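Local structure of SGNH hydrolase-type esterase domain-containing protein (Slackia heliotrinireducens DSM 20476, 4S1P) at residues G105-V117 against A157-S169. The protein is of unknown function but is probably an esterase or acylhydrolase of the SGNH hydrolase family. Residues are numbered along the deposited sequence; the frame is centred on the assembly and turned at random. Where two conformers were deposited one is given.
Sequences GTWPYRAGCAKLV and ADELYAADGVHPS
V166 CG2 lies over the centre of the Y109 ring, 3.5 Å from its centroid, a CH-pi contact. Y109 OH is hydrogen-bonded to S73 OG. R110 CB sits over one face of the Y161 ring, whose OH, at the edge, donates to P108 O at 2.7 Å. The R110 guanidinium carries A157 CB over one face. In one conformer, NH1 and NH2 both grip D158 OD1 in its plane, NH2 at 2.7 Å. With CG anti to the backbone N (chi1 -179°), the extended R110 chain runs past Y161 to this salt bridge. At the W107 ring edge, NE1 donates to V166 O at 2.9 Å, and P168 packs beside CZ2. F152 stacks on W107.

The 157-169 segment carries the DxxH sequence of SGNH hydrolases. D164 and H167, with S12, are consistent with a Ser-His-Asp triad, and an unknown ligand lies beside H167. H167 ND1 donates to the syn lone pair of D164 OD2 at 2.6 Å. In one conformer, K115 NZ forms a salt bridge to the same oxygen at 2.8 Å, from the anti side and tilted out of the carboxylate plane. D164 OD1 accepts from V166 N, an Asx turn, and from H167 N, an Asx motif. An asparagine at D164 would probably leave K115 without its charge partner and a present donor facing an NH2. R110 N donates to a lone pair of G165 O, in the carbonyl plane.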
ATOM      1  N   GLY A 105       1.850   2.881   3.267  1.00 11.92           N
ATOM      2  CA  GLY A 105       1.320   2.740   4.619  1.00 12.99           C
ATOM      3  C   GLY A 105      -0.104   3.288   4.594  1.00 15.47           C
ATOM      4  O   GLY A 105      -0.334   4.424   4.213  1.00 21.22           O
ATOM      5  N   THR A 106      -1.061   2.489   4.976  1.00 11.52           N
ATOM      6  CA  THR A 106      -2.440   2.916   5.027  1.00 12.40           C
ATOM      7  C   THR A 106      -2.861   3.228   6.486  1.00 13.15           C
ATOM      8  O   THR A 106      -2.064   3.261   7.421  1.00 14.62           O
ATOM      9  CB  THR A 106      -3.352   1.859   4.371  1.00 13.39           C
ATOM     10  OG1 THR A 106      -3.348   0.642   5.150  1.00 13.92           O
ATOM     11  CG2 THR A 106      -2.919   1.537   2.919  1.00 13.60           C
ATOM     12  N   TRP A 107      -4.147   3.487   6.630  1.00 13.47           N
ATOM     13  CA  TRP A 107      -4.706   4.155   7.788  1.00 13.36           C
ATOM     14  C   TRP A 107      -5.547   3.178   8.618  1.00 15.10           C
ATOM     15  O   TRP A 107      -6.110   2.218   8.081  1.00 14.86           O
ATOM     16  CB  TRP A 107      -5.578   5.344   7.306  1.00 14.10           C
ATOM     17  CG  TRP A 107      -6.445   4.951   6.182  1.00 15.05           C
ATOM     18  CD1 TRP A 107      -7.657   4.343   6.261  1.00 15.65           C
ATOM     19  CD2 TRP A 107      -6.147   5.077   4.791  1.00 13.34           C
ATOM     20  NE1 TRP A 107      -8.132   4.065   5.010  1.00 17.08           N
ATOM     21  CE2 TRP A 107      -7.216   4.501   4.086  1.00 14.07           C
ATOM     22  CE3 TRP A 107      -5.048   5.581   4.062  1.00 13.89           C
ATOM     23  CZ2 TRP A 107      -7.239   4.435   2.701  1.00 16.72           C
ATOM     24  CZ3 TRP A 107      -5.080   5.501   2.693  1.00 15.43           C
ATOM     25  CH2 TRP A 107      -6.155   4.932   2.026  1.00 16.11           C
ATOM     26  N   PRO A 108      -5.688   3.455   9.923  1.00 14.11           N
ATOM     27  CA  PRO A 108      -6.719   2.733  10.676  1.00 13.30           C
ATOM     28  C   PRO A 108      -8.085   3.108  10.103  1.00 14.42           C
ATOM     29  O   PRO A 108      -8.246   4.147   9.522  1.00 15.21           O
ATOM     30  CB  PRO A 108      -6.579   3.290  12.110  1.00 15.29           C
ATOM     31  CG  PRO A 108      -6.013   4.647  11.914  1.00 15.40           C
ATOM     32  CD  PRO A 108      -5.101   4.551  10.716  1.00 16.18           C
ATOM     33  N   TYR A 109      -9.052   2.241  10.295  1.00 14.35           N
ATOM     34  CA  TYR A 109     -10.407   2.539   9.892  1.00 14.11           C
ATOM     35  C   TYR A 109     -10.979   3.671  10.757  1.00 13.71           C
ATOM     36  O   TYR A 109     -10.541   3.917  11.866  1.00 15.30           O
ATOM     37  CB  TYR A 109     -11.257   1.306  10.075  1.00 14.55           C
ATOM     38  CG  TYR A 109     -10.916   0.119   9.261  1.00 14.05           C
ATOM     39  CD1 TYR A 109     -10.034   0.200   8.187  1.00 16.11           C
ATOM     40  CD2 TYR A 109     -11.527  -1.114   9.528  1.00 16.17           C
ATOM     41  CE1 TYR A 109      -9.752  -0.926   7.425  1.00 15.44           C
ATOM     42  CE2 TYR A 109     -11.265  -2.229   8.744  1.00 17.08           C
ATOM     43  CZ  TYR A 109     -10.379  -2.128   7.696  1.00 15.80           C
ATOM     44  OH  TYR A 109     -10.157  -3.264   6.923  1.00 17.80           O
ATOM     45  N   ARG A 110     -11.968   4.365  10.218  1.00 14.55           N
ATOM     46  CA  ARG A 110     -12.583   5.454  10.950  0.60 15.46           C
ATOM     47  C   ARG A 110     -13.235   4.973  12.243  1.00 14.60           C
ATOM     48  O   ARG A 110     -13.926   3.966  12.267  1.00 15.34           O
ATOM     49  CB  ARG A 110     -13.581   6.176  10.062  0.60 16.95           C
ATOM     50  CG  ARG A 110     -14.223   7.328  10.786  0.60 18.78           C
ATOM     51  CD  ARG A 110     -14.985   8.235   9.869  0.60 23.15           C
ATOM     52  NE  ARG A 110     -15.433   9.439  10.561  0.60 24.62           N
ATOM     53  CZ  ARG A 110     -15.982  10.472   9.935  0.60 28.30           C
ATOM     54  NH1 ARG A 110     -16.184  10.409   8.635  0.60 25.40           N
ATOM     55  NH2 ARG A 110     -16.359  11.549  10.613  0.60 30.37           N
ATOM     56  N   ALA A 111     -12.960   5.681  13.343  1.00 15.66           N
ATOM     57  CA  ALA A 111     -13.516   5.277  14.624  1.00 15.85           C
ATOM     58  C   ALA A 111     -15.044   5.189  14.530  1.00 14.95           C
ATOM     59  O   ALA A 111     -15.720   6.063  13.964  1.00 17.01           O
ATOM     60  CB  ALA A 111     -13.106   6.230  15.711  1.00 16.48           C
ATOM     61  N   GLY A 112     -15.567   4.107  15.067  1.00 16.32           N
ATOM     62  CA  GLY A 112     -16.997   3.883  15.073  1.00 19.35           C
ATOM     63  C   GLY A 112     -17.590   3.213  13.855  1.00 17.94           C
ATOM     64  O   GLY A 112     -18.765   2.879  13.879  1.00 23.38           O
ATOM     65  N   CYS A 113     -16.812   2.981  12.796  1.00 16.67           N
ATOM     66  CA  CYS A 113     -17.406   2.446  11.563  1.00 16.25           C
ATOM     67  C   CYS A 113     -17.705   0.958  11.726  1.00 15.50           C
ATOM     68  O   CYS A 113     -17.080   0.264  12.530  1.00 16.59           O
ATOM     69  CB  CYS A 113     -16.553   2.730  10.327  1.00 18.36           C
ATOM     70  SG  CYS A 113     -15.083   1.713  10.154  1.00 17.90           S
ATOM     71  N   ALA A 114     -18.667   0.467  10.949  1.00 17.48           N
ATOM     72  CA  ALA A 114     -19.089  -0.918  11.042  1.00 18.00           C
ATOM     73  C   ALA A 114     -17.993  -1.936  10.833  1.00 16.08           C
ATOM     74  O   ALA A 114     -17.923  -2.943  11.539  1.00 16.89           O
ATOM     75  CB  ALA A 114     -20.220  -1.167  10.068  1.00 20.25           C
ATOM     76  N   LYS A 115     -17.077  -1.660   9.895  1.00 17.43           N
ATOM     77  CA  LYS A 115     -16.053  -2.627   9.606  0.70 19.80           C
ATOM     78  C   LYS A 115     -15.087  -2.753  10.785  1.00 18.00           C
ATOM     79  O   LYS A 115     -14.562  -3.830  11.063  1.00 23.89           O
ATOM     80  CB  LYS A 115     -15.386  -2.314   8.251  0.70 23.70           C
ATOM     81  CG  LYS A 115     -16.321  -2.662   7.075  0.70 28.16           C
ATOM     82  CD  LYS A 115     -15.890  -2.093   5.735  0.70 30.64           C
ATOM     83  CE  LYS A 115     -16.897  -2.441   4.657  0.70 31.36           C
ATOM     84  NZ  LYS A 115     -16.412  -2.010   3.309  0.70 33.92           N
ATOM     85  N   LEU A 116     -14.895  -1.662  11.518  1.00 16.21           N
ATOM     86  CA  LEU A 116     -14.042  -1.720  12.678  1.00 17.59           C
ATOM     87  C   LEU A 116     -14.781  -2.430  13.842  1.00 16.08           C
ATOM     88  O   LEU A 116     -14.189  -3.237  14.577  1.00 19.16           O
ATOM     89  CB  LEU A 116     -13.629  -0.291  13.056  1.00 19.93           C
ATOM     90  CG  LEU A 116     -12.662  -0.177  14.214  1.00 19.71           C
ATOM     91  CD1 LEU A 116     -11.438  -1.046  14.085  1.00 18.90           C
ATOM     92  CD2 LEU A 116     -12.277   1.276  14.397  1.00 21.39           C
ATOM     93  N   VAL A 117     -16.071  -2.139  14.010  1.00 16.19           N
ATOM     94  CA  VAL A 117     -16.867  -2.847  15.005  1.00 17.74           C
ATOM     95  C   VAL A 117     -16.772  -4.353  14.816  1.00 17.87           C
ATOM     96  O   VAL A 117     -16.576  -5.104  15.812  1.00 20.25           O
ATOM     97  CB  VAL A 117     -18.343  -2.401  14.960  1.00 19.39           C
ATOM     98  CG1 VAL A 117     -19.230  -3.284  15.857  1.00 22.25           C
ATOM     99  CG2 VAL A 117     -18.447  -0.928  15.311  1.00 19.65           C
ATOM    100  N   ALA A 157     -11.502  13.525   9.018  1.00 23.01           N
ATOM    101  CA  ALA A 157     -12.085  12.223   8.674  1.00 24.39           C
ATOM    102  C   ALA A 157     -13.279  12.306   7.703  1.00 22.43           C
ATOM    103  O   ALA A 157     -13.381  11.493   6.770  1.00 23.90           O
ATOM    104  CB  ALA A 157     -12.455  11.428   9.913  1.00 27.77           C
ATOM    105  N   ASP A 158     -14.159  13.306   7.864  1.00 25.13           N
ATOM    106  CA  ASP A 158     -15.280  13.451   6.924  1.00 26.80           C
ATOM    107  C   ASP A 158     -14.794  13.689   5.487  1.00 25.84           C
ATOM    108  O   ASP A 158     -15.466  13.299   4.537  1.00 27.47           O
ATOM    109  CB  ASP A 158     -16.187  14.630   7.305  1.00 30.39           C
ATOM    110  CG  ASP A 158     -17.162  14.306   8.413  1.00 36.76           C
ATOM    111  OD1 ASP A 158     -17.394  13.117   8.708  1.00 40.24           O
ATOM    112  OD2 ASP A 158     -17.722  15.279   8.976  1.00 46.46           O
ATOM    113  N   GLU A 159     -13.663  14.368   5.343  1.00 21.92           N
ATOM    114  CA  GLU A 159     -13.102  14.684   4.030  0.70 21.83           C
ATOM    115  C   GLU A 159     -12.422  13.462   3.422  1.00 20.57           C
ATOM    116  O   GLU A 159     -12.559  13.213   2.223  1.00 21.99           O
ATOM    117  CB  GLU A 159     -12.082  15.820   4.139  0.70 25.00           C
ATOM    118  CG  GLU A 159     -11.464  16.217   2.813  0.70 30.18           C
ATOM    119  CD  GLU A 159     -10.530  17.411   2.886  0.70 39.23           C
ATOM    120  OE1 GLU A 159     -10.261  17.932   3.989  0.70 43.33           O
ATOM    121  OE2 GLU A 159     -10.064  17.841   1.812  0.70 46.48           O
ATOM    122  N   LEU A 160     -11.682  12.711   4.268  1.00 18.32           N
ATOM    123  CA  LEU A 160     -10.733  11.735   3.732  1.00 16.73           C
ATOM    124  C   LEU A 160     -11.225  10.292   3.554  1.00 15.56           C
ATOM    125  O   LEU A 160     -10.690   9.550   2.715  1.00 16.33           O
ATOM    126  CB  LEU A 160      -9.442  11.757   4.569  1.00 17.71           C
ATOM    127  CG  LEU A 160      -8.738  13.108   4.598  1.00 20.13           C
ATOM    128  CD1 LEU A 160      -7.574  13.079   5.579  1.00 20.40           C
ATOM    129  CD2 LEU A 160      -8.305  13.535   3.202  1.00 21.33           C
ATOM    130  N   TYR A 161     -12.222   9.897   4.338  1.00 17.66           N
ATOM    131  CA  TYR A 161     -12.791   8.578   4.248  1.00 17.10           C
ATOM    132  C   TYR A 161     -14.017   8.540   3.347  1.00 17.91           C
ATOM    133  O   TYR A 161     -14.856   9.474   3.369  1.00 20.70           O
ATOM    134  CB  TYR A 161     -13.227   8.086   5.627  1.00 18.17           C
ATOM    135  CG  TYR A 161     -12.116   7.689   6.588  1.00 17.00           C
ATOM    136  CD1 TYR A 161     -11.582   6.427   6.560  1.00 18.40           C
ATOM    137  CD2 TYR A 161     -11.638   8.575   7.561  1.00 18.56           C
ATOM    138  CE1 TYR A 161     -10.578   6.067   7.436  1.00 16.66           C
ATOM    139  CE2 TYR A 161     -10.643   8.223   8.440  1.00 19.71           C
ATOM    140  CZ  TYR A 161     -10.130   6.963   8.392  1.00 17.04           C
ATOM    141  OH  TYR A 161      -9.156   6.659   9.302  1.00 17.94           O
ATOM    142  N   ALA A 162     -14.188   7.407   2.671  1.00 17.59           N
ATOM    143  CA  ALA A 162     -15.459   7.023   2.051  1.00 19.34           C
ATOM    144  C   ALA A 162     -16.481   6.713   3.150  1.00 19.35           C
ATOM    145  O   ALA A 162     -16.154   6.624   4.333  1.00 18.96           O
ATOM    146  CB  ALA A 162     -15.297   5.830   1.105  1.00 19.51           C
ATOM    147  N   ALA A 163     -17.734   6.589   2.745  1.00 20.58           N
ATOM    148  CA  ALA A 163     -18.812   6.295   3.666  1.00 22.15           C
ATOM    149  C   ALA A 163     -18.577   5.116   4.583  1.00 21.27           C
ATOM    150  O   ALA A 163     -19.028   5.144   5.738  1.00 24.02           O
ATOM    151  CB  ALA A 163     -20.109   6.110   2.900  1.00 27.69           C
ATOM    152  N   ASP A 164     -17.878   4.098   4.086  1.00 20.24           N
ATOM    153  CA  ASP A 164     -17.645   2.898   4.870  1.00 18.78           C
ATOM    154  C   ASP A 164     -16.551   3.032   5.956  1.00 17.27           C
ATOM    155  O   ASP A 164     -16.381   2.113   6.765  1.00 19.84           O
ATOM    156  CB  ASP A 164     -17.408   1.666   3.961  1.00 19.28           C
ATOM    157  CG  ASP A 164     -16.034   1.663   3.247  1.00 19.70           C
ATOM    158  OD1 ASP A 164     -15.255   2.646   3.330  1.00 18.04           O
ATOM    159  OD2 ASP A 164     -15.784   0.641   2.569  1.00 24.40           O
ATOM    160  N   GLY A 165     -15.832   4.145   5.983  1.00 17.38           N
ATOM    161  CA  GLY A 165     -14.751   4.344   6.976  1.00 16.91           C
ATOM    162  C   GLY A 165     -13.498   3.506   6.729  1.00 16.22           C
ATOM    163  O   GLY A 165     -12.622   3.429   7.607  1.00 15.95           O
ATOM    164  N   VAL A 166     -13.418   2.886   5.553  1.00 14.97           N
ATOM    165  CA  VAL A 166     -12.285   2.012   5.182  1.00 15.16           C
ATOM    166  C   VAL A 166     -11.606   2.498   3.921  1.00 15.25           C
ATOM    167  O   VAL A 166     -10.409   2.750   3.889  1.00 15.76           O
ATOM    168  CB  VAL A 166     -12.737   0.556   4.963  1.00 16.78           C
ATOM    169  CG1 VAL A 166     -11.592  -0.298   4.408  1.00 18.47           C
ATOM    170  CG2 VAL A 166     -13.234  -0.044   6.269  1.00 18.16           C
ATOM    171  N   HIS A 167     -12.381   2.645   2.870  1.00 14.91           N
ATOM    172  CA  HIS A 167     -11.848   3.083   1.595  1.00 15.00           C
ATOM    173  C   HIS A 167     -11.650   4.592   1.621  1.00 15.97           C
ATOM    174  O   HIS A 167     -12.317   5.307   2.375  1.00 16.99           O
ATOM    175  CB  HIS A 167     -12.834   2.671   0.500  1.00 16.96           C
ATOM    176  CG  HIS A 167     -12.883   1.187   0.293  1.00 21.68           C
ATOM    177  ND1 HIS A 167     -13.721   0.356   1.001  1.00 23.85           N
ATOM    178  CD2 HIS A 167     -12.113   0.376  -0.465  1.00 32.70           C
ATOM    179  CE1 HIS A 167     -13.502  -0.899   0.656  1.00 31.16           C
ATOM    180  NE2 HIS A 167     -12.525  -0.915  -0.234  1.00 33.95           N
ATOM    181  N   PRO A 168     -10.728   5.089   0.793  1.00 15.67           N
ATOM    182  CA  PRO A 168     -10.487   6.527   0.728  1.00 15.53           C
ATOM    183  C   PRO A 168     -11.562   7.213  -0.133  1.00 15.82           C
ATOM    184  O   PRO A 168     -12.057   6.647  -1.103  1.00 17.70           O
ATOM    185  CB  PRO A 168      -9.130   6.614   0.042  1.00 16.30           C
ATOM    186  CG  PRO A 168      -9.100   5.404  -0.875  1.00 17.25           C
ATOM    187  CD  PRO A 168      -9.869   4.318  -0.135  1.00 16.91           C
ATOM    188  N   SER A 169     -11.906   8.434   0.258  1.00 15.53           N
ATOM    189  CA  SER A 169     -12.654   9.328  -0.619  1.00 15.51           C
ATOM    190  C   SER A 169     -11.729   9.794  -1.739  1.00 15.82           C
ATOM    191  O   SER A 169     -10.530   9.593  -1.692  1.00 15.68           O
ATOM    192  CB  SER A 169     -13.105  10.546   0.179  1.00 16.94           C
ATOM    193  OG  SER A 169     -12.017  11.358   0.471  1.00 18.46           O
TER
HETATM  194  O   HOH W   1     -16.743   7.884   6.821  0.60 35.57           O
HETATM  195  O   HOH W   2     -17.835   0.209   7.756  1.00 25.09           O